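Local structure of trehalose synthase regulatory protein (Candida albicans, 5HUS) at residues S121-K133 with E170-V184. The protein probably regulates trehalose synthesis as a non-catalytic partner in the trehalose synthase complex, through a C-terminal domain of the trehalose-phosphatase family. Residues are numbered along the deposited sequence; the frame is centred on the assembly and turned at random.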
loop_
_atom_site.group_PDB
_atom_site.type_symbol
_atom_site.label_atom_id
_atom_site.label_comp_id
_atom_site.label_asym_id
_atom_site.label_seq_id
_atom_site.Cartn_x
_atom_site.Cartn_y
_atom_site.Cartn_z
ATOM N N SER A 121 -3.942 7.126 21.661
ATOM C CA SER A 121 -3.462 8.440 22.081
ATOM C C SER A 121 -3.617 9.532 21.021
ATOM O O SER A 121 -3.971 10.662 21.350
ATOM C CB SER A 121 -1.993 8.363 22.502
ATOM O OG SER A 121 -1.854 7.691 23.738
ATOM N N TRP A 122 -3.360 9.203 19.756
ATOM C CA TRP A 122 -3.272 10.236 18.721
ATOM C C TRP A 122 -4.489 10.336 17.806
ATOM O O TRP A 122 -4.849 11.435 17.385
ATOM C CB TRP A 122 -2.035 10.009 17.863
ATOM C CG TRP A 122 -0.772 9.986 18.647
ATOM C CD1 TRP A 122 -0.518 10.643 19.818
ATOM C CD2 TRP A 122 0.413 9.253 18.332
ATOM N NE1 TRP A 122 0.759 10.368 20.245
ATOM C CE2 TRP A 122 1.352 9.517 19.353
ATOM C CE3 TRP A 122 0.778 8.402 17.285
ATOM C CZ2 TRP A 122 2.631 8.958 19.353
ATOM C CZ3 TRP A 122 2.051 7.850 17.288
ATOM C CH2 TRP A 122 2.959 8.131 18.314
ATOM N N MET A 123 -5.105 9.203 17.481
ATOM C CA MET A 123 -6.249 9.216 16.565
ATOM C C MET A 123 -7.374 10.173 17.007
ATOM O O MET A 123 -7.853 10.953 16.184
ATOM C CB MET A 123 -6.809 7.800 16.368
ATOM C CG MET A 123 -5.960 6.916 15.471
ATOM S SD MET A 123 -6.025 7.420 13.742
ATOM C CE MET A 123 -7.690 6.926 13.302
ATOM N N PRO A 124 -7.794 10.135 18.293
ATOM C CA PRO A 124 -8.881 11.055 18.662
ATOM C C PRO A 124 -8.526 12.529 18.453
ATOM O O PRO A 124 -9.389 13.306 18.025
ATOM C CB PRO A 124 -9.104 10.756 20.150
ATOM C CG PRO A 124 -8.664 9.341 20.307
ATOM C CD PRO A 124 -7.471 9.215 19.402
ATOM N N GLU A 125 -7.274 12.888 18.721
ATOM C CA GLU A 125 -6.802 14.254 18.518
ATOM C C GLU A 125 -6.800 14.614 17.038
ATOM O O GLU A 125 -7.222 15.706 16.655
ATOM C CB GLU A 125 -5.402 14.440 19.101
ATOM C CG GLU A 125 -5.316 14.238 20.605
ATOM C CD GLU A 125 -6.157 15.235 21.381
ATOM O OE1 GLU A 125 -6.224 16.415 20.967
ATOM O OE2 GLU A 125 -6.755 14.840 22.404
ATOM N N ILE A 126 -6.327 13.690 16.208
ATOM C CA ILE A 126 -6.294 13.912 14.767
ATOM C C ILE A 126 -7.701 14.079 14.203
ATOM O O ILE A 126 -7.959 14.997 13.422
ATOM C CB ILE A 126 -5.575 12.754 14.040
ATOM C CG1 ILE A 126 -4.126 12.661 14.516
ATOM C CG2 ILE A 126 -5.634 12.954 12.531
ATOM C CD1 ILE A 126 -3.377 11.437 14.002
ATOM N N VAL A 127 -8.611 13.199 14.611
ATOM C CA VAL A 127 -9.990 13.244 14.130
ATOM C C VAL A 127 -10.677 14.556 14.512
ATOM O O VAL A 127 -11.364 15.172 13.692
ATOM C CB VAL A 127 -10.811 12.064 14.675
ATOM C CG1 VAL A 127 -12.290 12.270 14.386
ATOM C CG2 VAL A 127 -10.327 10.759 14.049
ATOM N N LYS A 128 -10.477 14.977 15.756
ATOM C CA LYS A 128 -11.046 16.222 16.258
ATOM C C LYS A 128 -10.543 17.414 15.447
ATOM O O LYS A 128 -11.318 18.292 15.062
ATOM C CB LYS A 128 -10.703 16.398 17.738
ATOM C CG LYS A 128 -11.370 17.590 18.403
ATOM C CD LYS A 128 -11.908 17.212 19.776
ATOM C CE LYS A 128 -12.354 18.438 20.549
ATOM N NZ LYS A 128 -11.205 19.342 20.822
ATOM N N LEU A 129 -9.243 17.421 15.175
ATOM C CA LEU A 129 -8.624 18.472 14.376
ATOM C C LEU A 129 -9.238 18.517 12.974
ATOM O O LEU A 129 -9.657 19.578 12.504
ATOM C CB LEU A 129 -7.108 18.256 14.309
ATOM C CG LEU A 129 -6.194 19.340 13.730
ATOM C CD1 LEU A 129 -4.785 19.164 14.268
ATOM C CD2 LEU A 129 -6.174 19.311 12.204
ATOM N N VAL A 130 -9.309 17.365 12.314
ATOM C CA VAL A 130 -9.873 17.300 10.969
ATOM C C VAL A 130 -11.341 17.719 10.959
ATOM O O VAL A 130 -11.786 18.429 10.053
ATOM C CB VAL A 130 -9.737 15.888 10.366
ATOM C CG1 VAL A 130 -10.462 15.803 9.030
ATOM C CG2 VAL A 130 -8.265 15.534 10.198
ATOM N N GLU A 131 -12.089 17.308 11.979
ATOM C CA GLU A 131 -13.513 17.633 12.035
ATOM C C GLU A 131 -13.737 19.141 12.163
ATOM O O GLU A 131 -14.696 19.675 11.609
ATOM C CB GLU A 131 -14.192 16.880 13.185
ATOM C CG GLU A 131 -14.537 15.431 12.835
ATOM C CD GLU A 131 -15.102 14.652 14.009
ATOM O OE1 GLU A 131 -14.892 15.068 15.167
ATOM O OE2 GLU A 131 -15.757 13.618 13.769
ATOM N N SER A 132 -12.834 19.823 12.865
ATOM C CA SER A 132 -12.924 21.274 13.024
ATOM C C SER A 132 -12.653 22.002 11.708
ATOM O O SER A 132 -13.156 23.104 11.486
ATOM C CB SER A 132 -11.953 21.767 14.102
ATOM O OG SER A 132 -10.613 21.752 13.640
ATOM N N LYS A 133 -11.853 21.390 10.840
ATOM C CA LYS A 133 -11.619 21.935 9.509
ATOM C C LYS A 133 -12.862 21.758 8.649
ATOM O O LYS A 133 -13.213 22.637 7.861
ATOM C CB LYS A 133 -10.425 21.259 8.833
ATOM C CG LYS A 133 -9.125 21.334 9.613
ATOM C CD LYS A 133 -8.693 22.770 9.858
ATOM C CE LYS A 133 -7.345 22.817 10.567
ATOM N NZ LYS A 133 -6.930 24.213 10.880
ATOM N N GLU A 170 -3.291 24.333 4.492
ATOM C CA GLU A 170 -3.237 24.868 5.846
ATOM C C GLU A 170 -3.313 23.733 6.866
ATOM O O GLU A 170 -2.594 23.723 7.868
ATOM C CB GLU A 170 -4.380 25.866 6.058
ATOM C CG GLU A 170 -4.310 26.664 7.336
ATOM C CD GLU A 170 -4.858 25.913 8.534
ATOM O OE1 GLU A 170 -5.868 25.191 8.378
ATOM O OE2 GLU A 170 -4.271 26.042 9.631
ATOM N N THR A 171 -4.191 22.777 6.583
ATOM C CA THR A 171 -4.415 21.624 7.444
ATOM C C THR A 171 -3.195 20.713 7.499
ATOM O O THR A 171 -2.837 20.196 8.560
ATOM C CB THR A 171 -5.640 20.824 6.964
ATOM O OG1 THR A 171 -6.800 21.669 7.012
ATOM C CG2 THR A 171 -5.872 19.605 7.841
ATOM N N ILE A 172 -2.551 20.523 6.351
ATOM C CA ILE A 172 -1.303 19.771 6.294
ATOM C C ILE A 172 -0.232 20.385 7.205
ATOM O O ILE A 172 0.440 19.671 7.953
ATOM C CB ILE A 172 -0.777 19.691 4.851
ATOM C CG1 ILE A 172 -1.648 18.732 4.035
ATOM C CG2 ILE A 172 0.671 19.234 4.835
ATOM C CD1 ILE A 172 -1.325 18.719 2.567
ATOM N N GLN A 173 -0.082 21.707 7.152
ATOM C CA GLN A 173 0.902 22.387 7.997
ATOM C C GLN A 173 0.556 22.240 9.475
ATOM O O GLN A 173 1.431 21.974 10.300
ATOM C CB GLN A 173 1.011 23.871 7.630
ATOM C CG GLN A 173 1.963 24.651 8.535
ATOM C CD GLN A 173 2.285 26.033 8.001
ATOM O OE1 GLN A 173 1.803 26.431 6.937
ATOM N NE2 GLN A 173 3.108 26.775 8.737
ATOM N N HIS A 174 -0.724 22.414 9.793
ATOM C CA HIS A 174 -1.245 22.278 11.156
ATOM C C HIS A 174 -0.942 20.886 11.727
ATOM O O HIS A 174 -0.324 20.755 12.787
ATOM C CB HIS A 174 -2.754 22.563 11.151
ATOM C CG HIS A 174 -3.405 22.541 12.502
ATOM N ND1 HIS A 174 -4.717 22.924 12.692
ATOM C CD2 HIS A 174 -2.942 22.177 13.720
ATOM C CE1 HIS A 174 -5.031 22.795 13.968
ATOM N NE2 HIS A 174 -3.971 22.344 14.614
ATOM N N ILE A 175 -1.367 19.850 11.014
ATOM C CA ILE A 175 -1.127 18.479 11.454
ATOM C C ILE A 175 0.360 18.137 11.545
ATOM O O ILE A 175 0.802 17.510 12.511
ATOM C CB ILE A 175 -1.830 17.477 10.518
ATOM C CG1 ILE A 175 -3.345 17.633 10.650
ATOM C CG2 ILE A 175 -1.407 16.049 10.833
ATOM C CD1 ILE A 175 -4.130 16.933 9.562
ATOM N N ASN A 176 1.144 18.547 10.553
ATOM C CA ASN A 176 2.557 18.199 10.564
ATOM C C ASN A 176 3.290 18.904 11.692
ATOM O O ASN A 176 4.148 18.309 12.334
ATOM C CB ASN A 176 3.207 18.513 9.218
ATOM C CG ASN A 176 2.834 17.500 8.156
ATOM O OD1 ASN A 176 2.342 16.419 8.475
ATOM N ND2 ASN A 176 3.066 17.840 6.897
ATOM N N THR A 177 2.933 20.155 11.956
ATOM C CA THR A 177 3.577 20.888 13.047
ATOM C C THR A 177 3.361 20.165 14.376
ATOM O O THR A 177 4.297 19.984 15.156
ATOM C CB THR A 177 3.044 22.328 13.158
ATOM O OG1 THR A 177 3.275 23.026 11.927
ATOM C CG2 THR A 177 3.738 23.072 14.301
ATOM N N LEU A 178 2.132 19.715 14.608
ATOM C CA LEU A 178 1.766 19.128 15.894
ATOM C C LEU A 178 2.102 17.641 16.044
ATOM O O LEU A 178 2.318 17.176 17.162
ATOM C CB LEU A 178 0.274 19.325 16.156
ATOM C CG LEU A 178 -0.227 20.767 16.285
ATOM C CD1 LEU A 178 -1.665 20.783 16.761
ATOM C CD2 LEU A 178 0.657 21.570 17.222
ATOM N N PHE A 179 2.141 16.891 14.947
ATOM C CA PHE A 179 2.295 15.441 15.076
ATOM C C PHE A 179 3.540 14.835 14.443
ATOM O O PHE A 179 3.788 13.638 14.600
ATOM C CB PHE A 179 1.052 14.743 14.507
ATOM C CG PHE A 179 -0.163 14.905 15.366
ATOM C CD1 PHE A 179 -0.451 13.984 16.362
ATOM C CD2 PHE A 179 -1.005 15.991 15.199
ATOM C CE1 PHE A 179 -1.564 14.137 17.165
ATOM C CE2 PHE A 179 -2.121 16.148 15.996
ATOM C CZ PHE A 179 -2.400 15.220 16.982
ATOM N N GLU A 180 4.329 15.637 13.732
ATOM C CA GLU A 180 5.543 15.128 13.103
ATOM C C GLU A 180 6.468 14.415 14.101
ATOM O O GLU A 180 7.049 13.387 13.773
ATOM C CB GLU A 180 6.306 16.255 12.406
ATOM C CG GLU A 180 7.655 15.841 11.857
ATOM C CD GLU A 180 8.345 16.939 11.070
ATOM O OE1 GLU A 180 8.469 18.066 11.598
ATOM O OE2 GLU A 180 8.764 16.672 9.922
ATOM N N HIS A 181 6.579 14.936 15.323
ATOM C CA HIS A 181 7.464 14.320 16.314
ATOM C C HIS A 181 7.000 12.920 16.715
ATOM O O HIS A 181 7.778 12.139 17.254
ATOM C CB HIS A 181 7.582 15.200 17.568
ATOM C CG HIS A 181 6.325 15.272 18.377
ATOM N ND1 HIS A 181 5.386 16.263 18.200
ATOM C CD2 HIS A 181 5.854 14.479 19.369
ATOM C CE1 HIS A 181 4.393 16.083 19.054
ATOM N NE2 HIS A 181 4.650 15.005 19.772
ATOM N N ASN A 182 5.732 12.614 16.459
ATOM C CA ASN A 182 5.198 11.285 16.738
ATOM C C ASN A 182 5.384 10.313 15.575
ATOM O O ASN A 182 4.904 9.186 15.625
ATOM C CB ASN A 182 3.711 11.372 17.081
ATOM C CG ASN A 182 3.457 12.076 18.395
ATOM O OD1 ASN A 182 4.221 11.927 19.348
ATOM N ND2 ASN A 182 2.379 12.848 18.455
ATOM N N GLY A 183 6.066 10.759 14.528
ATOM C CA GLY A 183 6.231 9.946 13.331
ATOM C C GLY A 183 4.948 9.863 12.525
ATOM O O GLY A 183 4.658 8.843 11.897
ATOM N N VAL A 184 4.173 10.943 12.554
ATOM C CA VAL A 184 2.910 11.024 11.828
ATOM C C VAL A 184 2.929 12.239 10.903
ATOM O O VAL A 184 3.377 13.309 11.301
ATOM C CB VAL A 184 1.711 11.115 12.800
ATOM C CG1 VAL A 184 0.418 11.420 12.052
ATOM C CG2 VAL A 184 1.590 9.831 13.606
#
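Lys133 reaches across to helix 170-179 with its whole length, long enough to pass Thr171 on carbon and still donate at its tip. CB skirts Thr171; a bend about CB-CG (chi2 -60°) then lays CG 3.5 Å from Thr171 OG1, whose hydrogen bond goes back to Thr167 O, and CD slides past the same oxygen. The extended remainder carries CE beside His174 and NZ between two acceptors: a salt bridge of 2.9 Å to Glu170 OE1, on its syn lone pair, and a bond of 3.1 Å to His174 ND1, nearly in the ring plane. Accepting at ND1 probably keeps this imidazole neutral.

Leucine's fork suits Leu129: CD1 sits over the same ring, 3.6 Å from its centroid, while CD2 packs on Ile175 CG1, a knob among Thr171, His174, Ile175 and Leu178. The helices run antiparallel, 158° apart, on one side of the four-stranded antiparallel sheet, where Ile126 and Ile175 both touch Val195; this is consistent with the cap domain of a HAD-family phosphatase fold.

Phe179 is the reciprocal knob, among Trp122, Glu125, Ile126 and Leu129; its flat ring offers a face to Ile126 CG1 and an edge, at CZ, to Glu125 CB. Beyond the helix, the amide of Asn182, flat like the Trp122 indole, stacks on it, the planes 16° apart, with Asn182 CB 3.6 Å from the centroid of the six-membered ring.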